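Local structure of Rnh (Ribonuclease H) (Chlorobaculum tepidum, 3H08) at residues 45-59 with 101-115. The protein probably cuts the RNA strand of RNA-DNA hybrids endonucleolytically, using magnesium, as a monomeric ribonuclease H. The protein carries 3 engineered substitutions. Residues are numbered along the deposited sequence; the frame is centred on the assembly and turned at random.
Sequences NRMELMAAIKGLEAL and NIDLWQEILKLTTLH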
ATOM      1  N   ASN A  45      -5.249  -5.372   7.104  1.00 23.93           N
ATOM      2  CA  ASN A  45      -4.866  -5.813   5.766  1.00 23.45           C
ATOM      3  C   ASN A  45      -5.413  -4.929   4.671  1.00 22.49           C
ATOM      4  O   ASN A  45      -4.718  -4.608   3.730  1.00 23.25           O
ATOM      5  CB  ASN A  45      -5.295  -7.251   5.527  1.00 24.28           C
ATOM      6  CG  ASN A  45      -4.406  -8.263   6.234  1.00 26.58           C
ATOM      7  OD1 ASN A  45      -3.317  -7.932   6.718  1.00 31.44           O
ATOM      8  ND2 ASN A  45      -4.834  -9.515   6.230  1.00 26.60           N
ATOM      9  N   ARG A  46      -6.677  -4.541   4.767  1.00 21.51           N
ATOM     10  CA  ARG A  46      -7.245  -3.659   3.753  1.00 22.11           C
ATOM     11  C   ARG A  46      -6.566  -2.308   3.721  1.00 21.50           C
ATOM     12  O   ARG A  46      -6.312  -1.749   2.619  1.00 23.53           O
ATOM     13  CB  ARG A  46      -8.758  -3.501   3.931  1.00 22.47           C
ATOM     14  CG  ARG A  46      -9.520  -4.691   3.440  1.00 22.84           C
ATOM     15  CD  ARG A  46     -11.031  -4.438   3.361  1.00 24.33           C
ATOM     16  NE  ARG A  46     -11.422  -3.494   2.320  1.00 24.33           N
ATOM     17  CZ  ARG A  46     -11.672  -3.806   1.053  1.00 24.54           C
ATOM     18  NH1 ARG A  46     -11.504  -5.047   0.606  1.00 23.77           N
ATOM     19  NH2 ARG A  46     -12.060  -2.847   0.207  1.00 25.65           N
ATOM     20  N   MET A  47      -6.246  -1.761   4.890  1.00 21.48           N
ATOM     21  CA  MET A  47      -5.585  -0.445   4.901  1.00 21.91           C
ATOM     22  C   MET A  47      -4.127  -0.521   4.375  1.00 22.27           C
ATOM     23  O   MET A  47      -3.663   0.397   3.749  1.00 23.15           O
ATOM     24  CB  MET A  47      -5.615   0.178   6.275  1.00 21.86           C
ATOM     25  CG  MET A  47      -6.988   0.590   6.729  1.00 21.70           C
ATOM     26  SD  MET A  47      -7.733   1.949   5.767  1.00 25.69           S
ATOM     27  CE  MET A  47      -8.575   1.043   4.509  1.00 25.29           C
ATOM     28  N   GLU A  48      -3.455  -1.631   4.640  1.00 22.39           N
ATOM     29  CA  GLU A  48      -2.130  -1.904   4.089  1.00 23.41           C
ATOM     30  C   GLU A  48      -2.160  -1.926   2.578  1.00 24.02           C
ATOM     31  O   GLU A  48      -1.291  -1.346   1.932  1.00 24.03           O
ATOM     32  CB  GLU A  48      -1.609  -3.236   4.636  1.00 23.44           C
ATOM     33  CG  GLU A  48      -1.294  -3.157   6.139  1.00 25.49           C
ATOM     34  CD  GLU A  48      -1.105  -4.529   6.842  1.00 27.27           C
ATOM     35  OE1 GLU A  48      -0.997  -5.615   6.203  1.00 30.76           O
ATOM     36  OE2 GLU A  48      -1.063  -4.518   8.089  1.00 34.90           O
ATOM     37  N   LEU A  49      -3.157  -2.600   1.996  1.00 23.00           N
ATOM     38  CA  LEU A  49      -3.274  -2.628   0.529  1.00 23.12           C
ATOM     39  C   LEU A  49      -3.669  -1.266   0.008  1.00 23.26           C
ATOM     40  O   LEU A  49      -3.142  -0.806  -0.999  1.00 23.93           O
ATOM     41  CB  LEU A  49      -4.300  -3.641   0.096  1.00 23.79           C
ATOM     42  CG  LEU A  49      -4.036  -5.103   0.379  1.00 24.83           C
ATOM     43  CD1 LEU A  49      -5.061  -5.933  -0.371  1.00 23.89           C
ATOM     44  CD2 LEU A  49      -2.677  -5.490  -0.051  1.00 28.95           C
ATOM     45  N   MET A  50      -4.630  -0.636   0.672  1.00 23.41           N
ATOM     46  CA  MET A  50      -5.110   0.681   0.215  1.00 23.49           C
ATOM     47  C   MET A  50      -3.992   1.708   0.162  1.00 23.04           C
ATOM     48  O   MET A  50      -3.910   2.543  -0.736  1.00 23.24           O
ATOM     49  CB  MET A  50      -6.253   1.173   1.090  1.00 24.54           C
ATOM     50  CG  MET A  50      -6.933   2.370   0.496  1.00 26.61           C
ATOM     51  SD  MET A  50      -7.878   1.946  -0.963  1.00 35.01           S
ATOM     52  CE  MET A  50      -9.212   1.004  -0.246  1.00 37.56           C
ATOM     53  N   ALA A  51      -3.107   1.684   1.150  1.00 22.48           N
ATOM     54  CA  ALA A  51      -1.977   2.635   1.129  1.00 22.78           C
ATOM     55  C   ALA A  51      -1.139   2.482  -0.144  1.00 22.75           C
ATOM     56  O   ALA A  51      -0.742   3.458  -0.738  1.00 23.82           O
ATOM     57  CB  ALA A  51      -1.165   2.476   2.322  1.00 22.90           C
ATOM     58  N   ALA A  52      -0.853   1.240  -0.525  1.00 22.24           N
ATOM     59  CA  ALA A  52      -0.102   0.973  -1.754  1.00 22.75           C
ATOM     60  C   ALA A  52      -0.887   1.399  -2.990  1.00 22.42           C
ATOM     61  O   ALA A  52      -0.331   1.993  -3.910  1.00 22.16           O
ATOM     62  CB  ALA A  52       0.286  -0.458  -1.812  1.00 22.80           C
ATOM     63  N   ILE A  53      -2.178   1.070  -3.040  1.00 22.78           N
ATOM     64  CA  ILE A  53      -3.033   1.489  -4.163  1.00 22.03           C
ATOM     65  C   ILE A  53      -3.045   2.991  -4.350  1.00 21.81           C
ATOM     66  O   ILE A  53      -2.824   3.495  -5.440  1.00 21.74           O
ATOM     67  CB  ILE A  53      -4.462   0.976  -3.968  1.00 23.19           C
ATOM     68  CG1 ILE A  53      -4.472  -0.561  -4.145  1.00 22.53           C
ATOM     69  CG2 ILE A  53      -5.435   1.668  -4.917  1.00 23.28           C
ATOM     70  CD1 ILE A  53      -5.699  -1.236  -3.603  1.00 24.14           C
ATOM     71  N   LYS A  54      -3.289   3.694  -3.261  1.00 21.42           N
ATOM     72  CA  LYS A  54      -3.396   5.135  -3.303  1.00 22.15           C
ATOM     73  C   LYS A  54      -2.031   5.756  -3.652  1.00 22.07           C
ATOM     74  O   LYS A  54      -1.971   6.711  -4.429  1.00 23.27           O
ATOM     75  CB  LYS A  54      -3.944   5.647  -1.977  1.00 22.85           C
ATOM     76  CG  LYS A  54      -5.373   5.229  -1.697  1.00 25.61           C
ATOM     77  CD  LYS A  54      -6.322   5.918  -2.598  1.00 27.04           C
ATOM     78  CE  LYS A  54      -7.715   5.665  -2.164  1.00 30.45           C
ATOM     79  NZ  LYS A  54      -8.653   6.282  -3.130  1.00 35.49           N
ATOM     80  N   GLY A  55      -0.944   5.225  -3.086  1.00 21.67           N
ATOM     81  CA  GLY A  55       0.376   5.687  -3.421  1.00 22.21           C
ATOM     82  C   GLY A  55       0.634   5.564  -4.912  1.00 22.21           C
ATOM     83  O   GLY A  55       1.125   6.479  -5.544  1.00 23.04           O
ATOM     84  N   LEU A  56       0.354   4.394  -5.475  1.00 21.26           N
ATOM     85  CA  LEU A  56       0.566   4.189  -6.904  1.00 21.33           C
ATOM     86  C   LEU A  56      -0.369   5.061  -7.752  1.00 21.82           C
ATOM     87  O   LEU A  56       0.040   5.551  -8.799  1.00 22.30           O
ATOM     88  CB  LEU A  56       0.453   2.709  -7.257  1.00 21.45           C
ATOM     89  CG  LEU A  56       1.568   1.828  -6.669  1.00 21.51           C
ATOM     90  CD1 LEU A  56       1.186   0.362  -6.805  1.00 24.70           C
ATOM     91  CD2 LEU A  56       2.903   2.081  -7.305  1.00 22.69           C
ATOM     92  N   GLU A  57      -1.610   5.236  -7.311  1.00 21.54           N
ATOM     93  CA  GLU A  57      -2.567   6.088  -8.028  1.00 22.43           C
ATOM     94  C   GLU A  57      -2.126   7.555  -8.067  1.00 21.86           C
ATOM     95  O   GLU A  57      -2.549   8.301  -8.949  1.00 23.38           O
ATOM     96  CB  GLU A  57      -3.945   5.980  -7.419  1.00 22.91           C
ATOM     97  CG  GLU A  57      -4.641   4.707  -7.775  1.00 24.48           C
ATOM     98  CD  GLU A  57      -6.061   4.574  -7.223  1.00 26.81           C
ATOM     99  OE1 GLU A  57      -6.465   5.335  -6.325  1.00 32.80           O
ATOM    100  OE2 GLU A  57      -6.787   3.673  -7.726  1.00 34.36           O
ATOM    101  N   ALA A  58      -1.281   7.951  -7.114  1.00 22.87           N
ATOM    102  CA  ALA A  58      -0.797   9.347  -7.014  1.00 22.70           C
ATOM    103  C   ALA A  58       0.288   9.674  -8.027  1.00 23.16           C
ATOM    104  O   ALA A  58       0.606  10.834  -8.255  1.00 24.51           O
ATOM    105  CB  ALA A  58      -0.298   9.629  -5.632  1.00 22.82           C
ATOM    106  N   LEU A  59       0.828   8.667  -8.674  1.00 23.25           N
ATOM    107  CA  LEU A  59       1.801   8.898  -9.723  1.00 23.21           C
ATOM    108  C   LEU A  59       1.100   9.441 -10.981  1.00 23.76           C
ATOM    109  O   LEU A  59       0.104   8.885 -11.435  1.00 24.00           O
ATOM    110  CB  LEU A  59       2.515   7.608 -10.035  1.00 22.74           C
ATOM    111  CG  LEU A  59       3.299   6.984  -8.900  1.00 23.19           C
ATOM    112  CD1 LEU A  59       3.640   5.561  -9.234  1.00 24.20           C
ATOM    113  CD2 LEU A  59       4.522   7.738  -8.612  1.00 26.55           C
ATOM    114  N   ASN A 101     -10.425  -9.631  -0.199  1.00 25.41           N
ATOM    115  CA  ASN A 101     -10.021  -8.322  -0.726  1.00 25.02           C
ATOM    116  C   ASN A 101      -9.722  -8.328  -2.220  1.00 23.71           C
ATOM    117  O   ASN A 101      -8.865  -7.573  -2.706  1.00 23.61           O
ATOM    118  CB  ASN A 101      -8.816  -7.798   0.063  1.00 25.15           C
ATOM    119  CG  ASN A 101      -9.045  -7.841   1.558  1.00 25.53           C
ATOM    120  OD1 ASN A 101      -8.182  -8.291   2.353  1.00 29.02           O
ATOM    121  ND2 ASN A 101     -10.218  -7.418   1.963  1.00 23.67           N
ATOM    122  N   ILE A 102     -10.490  -9.133  -2.963  1.00 23.93           N
ATOM    123  CA  ILE A 102     -10.274  -9.272  -4.425  1.00 23.27           C
ATOM    124  C   ILE A 102     -10.375  -7.908  -5.084  1.00 23.31           C
ATOM    125  O   ILE A 102      -9.622  -7.623  -5.989  1.00 24.18           O
ATOM    126  CB  ILE A 102     -11.269 -10.233  -5.070  1.00 23.64           C
ATOM    127  CG1 ILE A 102     -10.991 -11.658  -4.567  1.00 22.57           C
ATOM    128  CG2 ILE A 102     -11.168 -10.199  -6.588  1.00 23.38           C
ATOM    129  CD1 ILE A 102     -12.160 -12.616  -4.839  1.00 23.63           C
ATOM    130  N   ASP A 103     -11.295  -7.065  -4.611  1.00 23.22           N
ATOM    131  CA  ASP A 103     -11.437  -5.720  -5.175  1.00 23.72           C
ATOM    132  C   ASP A 103     -10.121  -4.947  -5.150  1.00 23.68           C
ATOM    133  O   ASP A 103      -9.723  -4.308  -6.139  1.00 24.95           O
ATOM    134  CB  ASP A 103     -12.556  -4.944  -4.479  1.00 23.63           C
ATOM    135  CG  ASP A 103     -12.367  -4.807  -2.941  1.00 25.89           C
ATOM    136  OD1 ASP A 103     -11.902  -5.747  -2.242  1.00 25.51           O
ATOM    137  OD2 ASP A 103     -12.775  -3.733  -2.447  1.00 27.30           O
ATOM    138  N   LEU A 104      -9.417  -5.039  -4.035  1.00 23.41           N
ATOM    139  CA  LEU A 104      -8.151  -4.323  -3.891  1.00 22.40           C
ATOM    140  C   LEU A 104      -7.027  -4.998  -4.656  1.00 23.60           C
ATOM    141  O   LEU A 104      -6.250  -4.323  -5.329  1.00 24.88           O
ATOM    142  CB  LEU A 104      -7.802  -4.147  -2.411  1.00 22.54           C
ATOM    143  CG  LEU A 104      -8.829  -3.395  -1.566  1.00 21.83           C
ATOM    144  CD1 LEU A 104      -8.312  -3.200  -0.159  1.00 23.25           C
ATOM    145  CD2 LEU A 104      -9.142  -2.042  -2.143  1.00 23.77           C
ATOM    146  N   TRP A 105      -6.967  -6.329  -4.620  1.00 22.80           N
ATOM    147  CA  TRP A 105      -5.970  -7.019  -5.453  1.00 22.63           C
ATOM    148  C   TRP A 105      -6.133  -6.712  -6.948  1.00 23.00           C
ATOM    149  O   TRP A 105      -5.134  -6.605  -7.653  1.00 23.81           O
ATOM    150  CB  TRP A 105      -5.949  -8.526  -5.211  1.00 22.94           C
ATOM    151  CG  TRP A 105      -5.489  -8.894  -3.872  1.00 22.74           C
ATOM    152  CD1 TRP A 105      -6.238  -9.439  -2.875  1.00 24.03           C
ATOM    153  CD2 TRP A 105      -4.178  -8.676  -3.311  1.00 21.58           C
ATOM    154  NE1 TRP A 105      -5.478  -9.643  -1.751  1.00 23.78           N
ATOM    155  CE2 TRP A 105      -4.210  -9.174  -1.983  1.00 21.78           C
ATOM    156  CE3 TRP A 105      -2.990  -8.147  -3.803  1.00 22.52           C
ATOM    157  CZ2 TRP A 105      -3.089  -9.157  -1.155  1.00 22.82           C
ATOM    158  CZ3 TRP A 105      -1.873  -8.154  -2.976  1.00 23.18           C
ATOM    159  CH2 TRP A 105      -1.946  -8.625  -1.668  1.00 22.98           C
ATOM    160  N   GLN A 106      -7.358  -6.537  -7.437  1.00 23.50           N
ATOM    161  CA  GLN A 106      -7.565  -6.210  -8.849  0.50 23.97           C
ATOM    162  C   GLN A 106      -6.989  -4.850  -9.173  1.00 24.11           C
ATOM    163  O   GLN A 106      -6.491  -4.620 -10.275  1.00 24.47           O
ATOM    164  CB  GLN A 106      -9.053  -6.233  -9.181  0.50 24.02           C
ATOM    165  CG  GLN A 106      -9.551  -7.643  -9.343  0.50 24.06           C
ATOM    166  CD  GLN A 106     -11.059  -7.769  -9.366  0.50 24.51           C
ATOM    167  OE1 GLN A 106     -11.575  -8.779  -9.810  0.50 28.76           O
ATOM    168  NE2 GLN A 106     -11.768  -6.753  -8.870  0.50 24.22           N
ATOM    169  N   GLU A 107      -7.105  -3.934  -8.229  1.00 23.36           N
ATOM    170  CA  GLU A 107      -6.541  -2.603  -8.410  1.00 24.98           C
ATOM    171  C   GLU A 107      -5.021  -2.676  -8.459  1.00 24.56           C
ATOM    172  O   GLU A 107      -4.397  -2.034  -9.294  1.00 25.92           O
ATOM    173  CB  GLU A 107      -6.994  -1.667  -7.295  1.00 26.46           C
ATOM    174  CG  GLU A 107      -8.340  -1.114  -7.494  1.00 30.91           C
ATOM    175  CD  GLU A 107      -8.383  -0.293  -8.775  1.00 37.50           C
ATOM    176  OE1 GLU A 107      -7.702   0.770  -8.843  1.00 45.20           O
ATOM    177  OE2 GLU A 107      -9.033  -0.736  -9.726  1.00 44.42           O
ATOM    178  N   ILE A 108      -4.441  -3.470  -7.574  0.50 24.20           N
ATOM    179  CA  ILE A 108      -2.992  -3.628  -7.519  0.50 23.35           C
ATOM    180  C   ILE A 108      -2.467  -4.283  -8.786  0.50 23.91           C
ATOM    181  O   ILE A 108      -1.385  -3.924  -9.257  0.50 23.76           O
ATOM    182  CB  ILE A 108      -2.556  -4.423  -6.257  0.50 22.93           C
ATOM    183  CG1 ILE A 108      -2.863  -3.603  -5.008  0.50 22.61           C
ATOM    184  CG2 ILE A 108      -1.065  -4.782  -6.332  0.50 23.38           C
ATOM    185  CD1 ILE A 108      -2.767  -4.384  -3.691  0.50 20.74           C
ATOM    186  N   LEU A 109      -3.224  -5.227  -9.354  1.00 23.69           N
ATOM    187  CA  LEU A 109      -2.867  -5.797 -10.663  1.00 24.13           C
ATOM    188  C   LEU A 109      -2.776  -4.723 -11.754  1.00 23.92           C
ATOM    189  O   LEU A 109      -1.827  -4.710 -12.544  1.00 25.31           O
ATOM    190  CB  LEU A 109      -3.870  -6.866 -11.058  1.00 24.70           C
ATOM    191  CG  LEU A 109      -3.618  -8.170 -10.369  1.00 26.81           C
ATOM    192  CD1 LEU A 109      -4.834  -9.083 -10.602  1.00 27.43           C
ATOM    193  CD2 LEU A 109      -2.355  -8.833 -10.883  1.00 28.21           C
ATOM    194  N   LYS A 110      -3.774  -3.842 -11.821  1.00 23.33           N
ATOM    195  CA  LYS A 110      -3.787  -2.786 -12.797  1.00 23.82           C
ATOM    196  C   LYS A 110      -2.612  -1.822 -12.621  1.00 23.14           C
ATOM    197  O   LYS A 110      -1.919  -1.455 -13.579  1.00 23.18           O
ATOM    198  CB  LYS A 110      -5.126  -2.049 -12.743  1.00 22.84           C
ATOM    199  CG  LYS A 110      -6.312  -2.895 -13.226  1.00 27.69           C
ATOM    200  CD  LYS A 110      -7.620  -2.175 -12.918  1.00 28.81           C
ATOM    201  CE  LYS A 110      -7.812  -1.022 -13.880  1.00 32.38           C
ATOM    202  NZ  LYS A 110      -9.194  -0.424 -13.807  1.00 35.47           N
ATOM    203  N   LEU A 111      -2.356  -1.455 -11.394  1.00 22.59           N
ATOM    204  CA  LEU A 111      -1.345  -0.443 -11.098  1.00 22.79           C
ATOM    205  C   LEU A 111       0.060  -0.968 -11.304  1.00 23.45           C
ATOM    206  O   LEU A 111       0.973  -0.207 -11.575  1.00 24.21           O
ATOM    207  CB  LEU A 111      -1.530   0.048  -9.666  1.00 22.94           C
ATOM    208  CG  LEU A 111      -2.758   0.919  -9.530  1.00 22.60           C
ATOM    209  CD1 LEU A 111      -3.194   1.045  -8.075  1.00 23.63           C
ATOM    210  CD2 LEU A 111      -2.496   2.297 -10.111  1.00 24.11           C
ATOM    211  N   THR A 112       0.247  -2.273 -11.120  1.00 23.71           N
ATOM    212  CA  THR A 112       1.570  -2.910 -11.362  1.00 23.05           C
ATOM    213  C   THR A 112       1.788  -3.309 -12.817  1.00 22.14           C
ATOM    214  O   THR A 112       2.813  -3.861 -13.152  1.00 22.52           O
ATOM    215  CB  THR A 112       1.816  -4.077 -10.428  1.00 23.08           C
ATOM    216  OG1 THR A 112       0.799  -5.092 -10.561  1.00 24.17           O
ATOM    217  CG2 THR A 112       1.875  -3.589  -8.968  1.00 23.17           C
ATOM    218  N   THR A 113       0.797  -3.053 -13.671  1.00 23.45           N
ATOM    219  CA  THR A 113       0.970  -2.992 -15.100  1.00 23.00           C
ATOM    220  C   THR A 113       1.370  -1.580 -15.548  1.00 23.11           C
ATOM    221  O   THR A 113       2.233  -1.415 -16.420  1.00 24.09           O
ATOM    222  CB  THR A 113      -0.330  -3.399 -15.797  1.00 23.93           C
ATOM    223  OG1 THR A 113      -0.679  -4.735 -15.405  1.00 28.68           O
ATOM    224  CG2 THR A 113      -0.200  -3.342 -17.298  1.00 23.97           C
ATOM    225  N   LEU A 114       0.742  -0.564 -14.986  1.00 21.99           N
ATOM    226  CA  LEU A 114       1.100   0.824 -15.307  1.00 22.23           C
ATOM    227  C   LEU A 114       2.505   1.138 -14.868  1.00 21.88           C
ATOM    228  O   LEU A 114       3.206   1.884 -15.554  1.00 21.95           O
ATOM    229  CB  LEU A 114       0.131   1.801 -14.652  1.00 23.00           C
ATOM    230  CG  LEU A 114      -1.313   1.693 -15.092  1.00 26.04           C
ATOM    231  CD1 LEU A 114      -2.132   2.742 -14.372  1.00 28.72           C
ATOM    232  CD2 LEU A 114      -1.418   1.852 -16.574  1.00 28.05           C
ATOM    233  N   HIS A 115       2.885   0.637 -13.697  1.00 22.20           N
ATOM    234  CA  HIS A 115       4.164   0.965 -13.092  1.00 21.66           C
ATOM    235  C   HIS A 115       4.950  -0.293 -12.885  1.00 21.57           C
ATOM    236  O   HIS A 115       4.364  -1.353 -12.645  1.00 23.50           O
ATOM    237  CB  HIS A 115       3.922   1.656 -11.742  1.00 22.43           C
ATOM    238  CG  HIS A 115       3.059   2.875 -11.862  1.00 20.98           C
ATOM    239  ND1 HIS A 115       3.479   4.013 -12.511  1.00 21.23           N
ATOM    240  CD2 HIS A 115       1.788   3.112 -11.465  1.00 21.09           C
ATOM    241  CE1 HIS A 115       2.507   4.909 -12.496  1.00 22.18           C
ATOM    242  NE2 HIS A 115       1.461   4.382 -11.892  1.00 20.66           N
TER
HETATM  243  O   HOH W   1      -0.876   5.996 -11.344  1.00 26.05           O
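Leu104 lays CD1 over the centre of one face of the Arg46 guanidinium, 3.6 Å from Arg46 CZ, while the edge of that group is taken by Asp103. This is a salt bridge gripped end-on, Arg46 NH1 to Asp103 OD1 at 3.0 Å and Arg46 NH2 to Asp103 OD2 at 2.9 Å, both nearly straight. Guanidinium and carboxylate are only 12° from coplanar. Asp103 gets there because its CG stands between the backbone N and the carbonyl carbon (chi1 57°), which swings the carboxylate toward the other helix. With an alanine in place of Arg46, the Asp103 carboxylate is likely to be left without its mate and the CD1 methyl of Leu104 uncovered. The same Leu104 is a knob among Arg46, Leu49, Met50 and Ile53; Ile53 is the reciprocal knob, seated among Leu104, Glu107, Ile108 and Leu111, with Ile53 CD1 3.8 Å from Leu104 CB. These are two helices of the RNase H fold, 45-57 and 102-114, their axes 31° apart and pointing the same general way; the first also carries Glu48, a predicted magnesium ligand. Leu49 sets both methyls over one face of the Trp105 indole, whose NE1 is hydrogen-bonded to Tyr73 OH. At the far end Leu59 CD1 sits 3.5 Å from His115 CE1, centred over the imidazole. His115 ND1 is hydrogen-bonded to Ala63 N, and a water at the ring edge links NE2 to the carbonyls of Leu56 and Leu59.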